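Local atomic coordinates of separin (Saccharomyces cerevisiae, PDB entry 5U1T), a protein that cleaves the cohesin subunit Scc1 at anaphase onset as a caspase-like cysteine protease, allowing chromosomes to separate. Residues Glu1409-Ile1415 with Lys1440-Val1446; Lys1458-Asn1462 with Cys1486-Ser1492. One frame throughout, in Å; residues are numbered along the deposited sequence.

Both contacts belong to the caspase-like alpha/beta domain and illustrate how a sheet is built strand by strand while helices and loops close over it. Contact 1 is a pairing of neighbouring strands at one margin of the six-stranded sheet, mostly buried along strand 1412-1416, partly exposed on the outer strand, and open to solvent at its loop end. Contact 2 is largely buried and joins the end of helix 1453-1461 to the loop entering strand 1492-1494, nearer the middle of the sheet. A series of backbone hydrogen bonds holds contact 1, whereas a single one, backed by aliphatic side chains, holds contact 2. Met1459, on the helix of contact 2, packs on the strands of contact 1.

Contact 1: residues Glu1409-Ile1415 with Lys1440-Val1446; sequences EDNISMI and KPSSQLV
Parallel strand pairing joins Ser1413, Met1414 and Ile1415 to Gln1444, Leu1445 and Val1446, on the two strands of a beta-alpha-beta unit in the caspase-like domain whose helix is 1423-1436; strand 1444-1447 is outermost within this chain. Met1414 sits at the centre, its N bonded to Gln1444 O at 3.0 Å and its O receiving Val1446 N at 2.9 Å. Gln1444 N reaches Ile1412 O more weakly. One step earlier the pattern changes: Ser1442 O is 4.5 Å from Ile1412 N, and the hydroxyl of Ser1443 takes over, with OG accepting that N-H at 2.9 Å. Ser1443 OG lies beside its own backbone N (chi1 -76°), which brings it to Ile1412 N. In the loops beyond, Asn1411 N gives an almost straight bond (168°) to Pro1441 O, and Asp1410 CB rests against the proline ring at CG, 3.5 Å away. Side-chain packing within the pair is modest: Met1414 CG and Leu1445 CD1 meet at 4.1 Å as their chains cross obliquely. Met1414 also touches Phe1433 of helix 1423-1436, while on the other face Ser1413, Ile1415, Gln1444 and Val1446 pack against Met1459 of helix 1453-1461; strand 1465-1469 pairs with the other edge of strand 1412-1416.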
loop_
_atom_site.group_PDB
_atom_site.type_symbol
_atom_site.label_atom_id
_atom_site.label_comp_id
_atom_site.label_asym_id
_atom_site.label_seq_id
_atom_site.Cartn_x
_atom_site.Cartn_y
_atom_site.Cartn_z
ATOM N N GLU A 1409 -31.460 8.167 -51.861
ATOM C CA GLU A 1409 -31.471 9.256 -52.827
ATOM C C GLU A 1409 -30.561 10.411 -52.453
ATOM O O GLU A 1409 -30.416 11.343 -53.238
ATOM C CB GLU A 1409 -32.895 9.776 -53.024
ATOM C CG GLU A 1409 -33.838 8.778 -53.696
ATOM C CD GLU A 1409 -35.276 9.285 -53.819
ATOM O OE1 GLU A 1409 -35.589 10.345 -53.209
ATOM O OE2 GLU A 1409 -36.098 8.632 -54.508
ATOM N N ASP A 1410 -29.952 10.347 -51.266
ATOM C CA ASP A 1410 -28.934 11.317 -50.839
ATOM C C ASP A 1410 -28.254 10.964 -49.512
ATOM O O ASP A 1410 -28.660 10.039 -48.805
ATOM C CB ASP A 1410 -29.533 12.720 -50.722
ATOM C CG ASP A 1410 -30.844 12.740 -49.955
ATOM O OD1 ASP A 1410 -30.941 12.068 -48.902
ATOM O OD2 ASP A 1410 -31.781 13.434 -50.415
ATOM N N ASN A 1411 -27.220 11.730 -49.187
ATOM C CA ASN A 1411 -26.480 11.575 -47.942
ATOM C C ASN A 1411 -25.941 10.175 -47.691
ATOM O O ASN A 1411 -26.078 9.645 -46.588
ATOM C CB ASN A 1411 -27.348 11.993 -46.758
ATOM C CG ASN A 1411 -27.025 13.385 -46.274
ATOM O OD1 ASN A 1411 -27.851 14.288 -46.374
ATOM N ND2 ASN A 1411 -25.810 13.572 -45.753
ATOM N N ILE A 1412 -25.316 9.585 -48.706
ATOM C CA ILE A 1412 -24.680 8.282 -48.546
ATOM C C ILE A 1412 -23.134 8.405 -48.535
ATOM O O ILE A 1412 -22.544 9.108 -49.362
ATOM C CB ILE A 1412 -25.177 7.303 -49.647
ATOM C CG1 ILE A 1412 -24.808 7.795 -51.041
ATOM C CG2 ILE A 1412 -26.668 7.074 -49.529
ATOM C CD1 ILE A 1412 -23.611 7.134 -51.614
ATOM N N SER A 1413 -22.495 7.744 -47.568
ATOM C CA SER A 1413 -21.037 7.808 -47.377
ATOM C C SER A 1413 -20.345 6.560 -47.903
ATOM O O SER A 1413 -20.901 5.462 -47.845
ATOM C CB SER A 1413 -20.674 7.980 -45.895
ATOM O OG SER A 1413 -21.278 9.122 -45.320
ATOM N N MET A 1414 -19.127 6.726 -48.401
ATOM C CA MET A 1414 -18.348 5.587 -48.846
ATOM C C MET A 1414 -16.875 5.804 -48.648
ATOM O O MET A 1414 -16.378 6.928 -48.703
ATOM C CB MET A 1414 -18.621 5.287 -50.304
ATOM C CG MET A 1414 -19.077 6.486 -51.067
ATOM S SD MET A 1414 -19.949 5.971 -52.541
ATOM C CE MET A 1414 -20.796 4.540 -51.884
ATOM N N ILE A 1415 -16.183 4.701 -48.405
ATOM C CA ILE A 1415 -14.745 4.697 -48.225
ATOM C C ILE A 1415 -14.195 3.576 -49.102
ATOM O O ILE A 1415 -14.709 2.464 -49.079
ATOM C CB ILE A 1415 -14.371 4.503 -46.745
ATOM C CG1 ILE A 1415 -14.995 5.618 -45.902
ATOM C CG2 ILE A 1415 -12.871 4.448 -46.565
ATOM C CD1 ILE A 1415 -14.813 5.457 -44.433
ATOM N N LYS A 1440 -26.391 12.870 -56.289
ATOM C CA LYS A 1440 -26.907 12.411 -54.992
ATOM C C LYS A 1440 -26.297 13.247 -53.865
ATOM O O LYS A 1440 -25.189 12.956 -53.424
ATOM C CB LYS A 1440 -26.587 10.932 -54.787
ATOM C CG LYS A 1440 -27.650 10.119 -54.102
ATOM C CD LYS A 1440 -27.523 8.661 -54.504
ATOM C CE LYS A 1440 -27.919 8.443 -55.964
ATOM N NZ LYS A 1440 -29.389 8.606 -56.213
ATOM N N PRO A 1441 -27.020 14.283 -53.397
ATOM C CA PRO A 1441 -26.469 15.357 -52.542
ATOM C C PRO A 1441 -25.945 14.930 -51.163
ATOM O O PRO A 1441 -26.286 13.861 -50.661
ATOM C CB PRO A 1441 -27.652 16.322 -52.379
ATOM C CG PRO A 1441 -28.879 15.532 -52.735
ATOM C CD PRO A 1441 -28.444 14.497 -53.725
ATOM N N SER A 1442 -25.117 15.789 -50.571
ATOM C CA SER A 1442 -24.476 15.569 -49.264
ATOM C C SER A 1442 -23.819 14.195 -49.097
ATOM O O SER A 1442 -23.700 13.678 -47.978
ATOM C CB SER A 1442 -25.477 15.782 -48.124
ATOM O OG SER A 1442 -24.865 15.487 -46.868
ATOM N N SER A 1443 -23.382 13.614 -50.207
ATOM C CA SER A 1443 -22.689 12.337 -50.165
ATOM C C SER A 1443 -21.190 12.551 -50.200
ATOM O O SER A 1443 -20.712 13.493 -50.821
ATOM C CB SER A 1443 -23.134 11.454 -51.327
ATOM O OG SER A 1443 -24.418 10.918 -51.066
ATOM N N GLN A 1444 -20.450 11.678 -49.526
ATOM C CA GLN A 1444 -19.000 11.835 -49.440
ATOM C C GLN A 1444 -18.301 10.531 -49.816
ATOM O O GLN A 1444 -18.808 9.444 -49.553
ATOM C CB GLN A 1444 -18.584 12.297 -48.031
ATOM C CG GLN A 1444 -17.116 12.715 -47.898
ATOM C CD GLN A 1444 -16.763 13.295 -46.523
ATOM O OE1 GLN A 1444 -17.567 13.257 -45.588
ATOM N NE2 GLN A 1444 -15.550 13.831 -46.401
ATOM N N LEU A 1445 -17.145 10.655 -50.454
ATOM C CA LEU A 1445 -16.331 9.509 -50.824
ATOM C C LEU A 1445 -14.908 9.727 -50.366
ATOM O O LEU A 1445 -14.359 10.794 -50.580
ATOM C CB LEU A 1445 -16.356 9.291 -52.331
ATOM C CG LEU A 1445 -15.227 8.451 -52.928
ATOM C CD1 LEU A 1445 -15.307 7.011 -52.458
ATOM C CD2 LEU A 1445 -15.318 8.502 -54.431
ATOM N N VAL A 1446 -14.303 8.733 -49.734
ATOM C CA VAL A 1446 -12.884 8.812 -49.413
ATOM C C VAL A 1446 -12.153 7.667 -50.103
ATOM O O VAL A 1446 -12.500 6.506 -49.896
ATOM C CB VAL A 1446 -12.647 8.755 -47.905
ATOM C CG1 VAL A 1446 -11.174 8.582 -47.614
ATOM C CG2 VAL A 1446 -13.210 9.998 -47.246
#

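Contact 2: residues Lys1458-Asn1462 with Cys1486-Ser1492; sequences KMLQN and CTKIAPS
Residues Ala1490 and Leu1460 join the loop that leads into strand 1492-1494 to the last turn of helix 1453-1461 in the caspase-like alpha/beta fold; the strand runs on toward Cys1497, the probable catalytic cysteine. The CA-CB bond of Cys1486 points to the helix, but the modelled closeness of its sulfur to the Gln1461 amide is doubtful. At Lys1488 the backbone takes over, its O lying 3.6 Å from Gln1461 CG, alongside the aliphatic part of that side chain. Ile1489 then sets its CG2 branch, placed anti to its backbone N, against Leu1460 CD2 at 3.9 Å; the two side chains lie side by side, with Ile1483 of helix 1480-1483 touching both. Ala1490 supplies the polar link: its N donates to Leu1460 O at 2.9 Å (145° at the hydrogen), so a carbonyl in the last helical turn is used by the incoming loop. The Ala1490 methyl also approaches this oxygen and packs on Phe1466. Pro1491, which has no N-H to give, uses its carbonyl for a backbone hydrogen bond to Phe1466 of strand 1465-1469. Finally Ser1492 turns its hydroxyl back along the chain, OG donating to Ala1490 O at 2.8 Å from a position tilted 28° out of the carbonyl plane.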
loop_
_atom_site.group_PDB
_atom_site.type_symbol
_atom_site.label_atom_id
_atom_site.label_comp_id
_atom_site.label_asym_id
_atom_site.label_seq_id
_atom_site.Cartn_x
_atom_site.Cartn_y
_atom_site.Cartn_z
ATOM N N LYS A 1458 -18.569 11.524 -38.380
ATOM C CA LYS A 1458 -19.685 12.313 -38.890
ATOM C C LYS A 1458 -20.310 11.526 -40.030
ATOM O O LYS A 1458 -21.522 11.554 -40.208
ATOM C CB LYS A 1458 -19.240 13.742 -39.307
ATOM C CG LYS A 1458 -18.923 14.024 -40.795
ATOM C CD LYS A 1458 -18.367 15.454 -40.974
ATOM C CE LYS A 1458 -17.362 15.786 -39.845
ATOM N NZ LYS A 1458 -16.530 17.038 -39.989
ATOM N N MET A 1459 -19.498 10.781 -40.770
ATOM C CA MET A 1459 -20.049 9.901 -41.795
ATOM C C MET A 1459 -21.066 8.942 -41.200
ATOM O O MET A 1459 -22.166 8.797 -41.717
ATOM C CB MET A 1459 -18.953 9.096 -42.478
ATOM C CG MET A 1459 -18.331 9.755 -43.679
ATOM S SD MET A 1459 -17.219 8.578 -44.466
ATOM C CE MET A 1459 -17.107 9.288 -46.115
ATOM N N LEU A 1460 -20.693 8.299 -40.103
ATOM C CA LEU A 1460 -21.540 7.282 -39.496
ATOM C C LEU A 1460 -22.850 7.846 -38.984
ATOM O O LEU A 1460 -23.905 7.252 -39.196
ATOM C CB LEU A 1460 -20.814 6.587 -38.348
ATOM C CG LEU A 1460 -19.647 5.718 -38.788
ATOM C CD1 LEU A 1460 -18.750 5.393 -37.597
ATOM C CD2 LEU A 1460 -20.165 4.465 -39.470
ATOM N N GLN A 1461 -22.786 8.983 -38.305
ATOM C CA GLN A 1461 -23.965 9.503 -37.633
ATOM C C GLN A 1461 -24.775 10.396 -38.535
ATOM O O GLN A 1461 -25.813 10.899 -38.121
ATOM C CB GLN A 1461 -23.578 10.278 -36.378
ATOM C CG GLN A 1461 -22.877 9.465 -35.314
ATOM C CD GLN A 1461 -22.199 10.355 -34.300
ATOM O OE1 GLN A 1461 -22.767 11.338 -33.843
ATOM N NE2 GLN A 1461 -20.963 10.030 -33.966
ATOM N N ASN A 1462 -24.305 10.606 -39.761
ATOM C CA ASN A 1462 -24.977 11.534 -40.676
ATOM C C ASN A 1462 -25.160 10.989 -42.087
ATOM O O ASN A 1462 -25.149 11.759 -43.056
ATOM C CB ASN A 1462 -24.214 12.868 -40.750
ATOM C CG ASN A 1462 -24.316 13.669 -39.465
ATOM O OD1 ASN A 1462 -23.393 13.694 -38.652
ATOM N ND2 ASN A 1462 -25.454 14.317 -39.270
ATOM N N CYS A 1486 -22.001 6.961 -29.781
ATOM C CA CYS A 1486 -23.106 7.325 -30.666
ATOM C C CYS A 1486 -24.399 6.668 -30.226
ATOM O O CYS A 1486 -24.399 5.747 -29.403
ATOM C CB CYS A 1486 -22.813 6.925 -32.110
ATOM S SG CYS A 1486 -21.244 7.502 -32.722
ATOM N N THR A 1487 -25.503 7.134 -30.796
ATOM C CA THR A 1487 -26.796 6.572 -30.476
ATOM C C THR A 1487 -27.494 6.141 -31.753
ATOM O O THR A 1487 -28.288 5.201 -31.752
ATOM C CB THR A 1487 -27.643 7.570 -29.696
ATOM O OG1 THR A 1487 -27.531 8.853 -30.312
ATOM C CG2 THR A 1487 -27.122 7.687 -28.272
ATOM N N LYS A 1488 -27.173 6.813 -32.851
ATOM C CA LYS A 1488 -27.687 6.418 -34.160
ATOM C C LYS A 1488 -26.541 6.338 -35.186
ATOM O O LYS A 1488 -25.785 7.291 -35.391
ATOM C CB LYS A 1488 -28.798 7.379 -34.637
ATOM C CG LYS A 1488 -30.109 7.291 -33.829
ATOM C CD LYS A 1488 -31.197 8.207 -34.383
ATOM C CE LYS A 1488 -32.503 8.179 -33.558
ATOM N NZ LYS A 1488 -33.329 6.921 -33.696
ATOM N N ILE A 1489 -26.402 5.170 -35.803
ATOM C CA ILE A 1489 -25.431 4.978 -36.870
ATOM C C ILE A 1489 -26.144 4.511 -38.157
ATOM O O ILE A 1489 -27.242 3.938 -38.123
ATOM C CB ILE A 1489 -24.330 3.984 -36.424
ATOM C CG1 ILE A 1489 -23.496 4.615 -35.312
ATOM C CG2 ILE A 1489 -23.417 3.579 -37.574
ATOM C CD1 ILE A 1489 -22.255 3.834 -34.963
ATOM N N ALA A 1490 -25.533 4.821 -39.292
ATOM C CA ALA A 1490 -26.049 4.409 -40.583
ATOM C C ALA A 1490 -25.858 2.918 -40.781
ATOM O O ALA A 1490 -24.851 2.361 -40.345
ATOM C CB ALA A 1490 -25.361 5.185 -41.711
ATOM N N PRO A 1491 -26.831 2.276 -41.444
ATOM C CA PRO A 1491 -26.680 0.909 -41.951
ATOM C C PRO A 1491 -25.324 0.755 -42.635
ATOM O O PRO A 1491 -25.039 1.486 -43.571
ATOM C CB PRO A 1491 -27.834 0.780 -42.951
ATOM C CG PRO A 1491 -28.888 1.686 -42.412
ATOM C CD PRO A 1491 -28.149 2.849 -41.780
ATOM N N SER A 1492 -24.487 -0.159 -42.171
ATOM C CA SER A 1492 -23.124 -0.224 -42.677
ATOM C C SER A 1492 -22.800 -1.498 -43.460
ATOM O O SER A 1492 -23.104 -2.605 -43.023
ATOM C CB SER A 1492 -22.149 -0.068 -41.517
ATOM O OG SER A 1492 -22.435 1.109 -40.790
#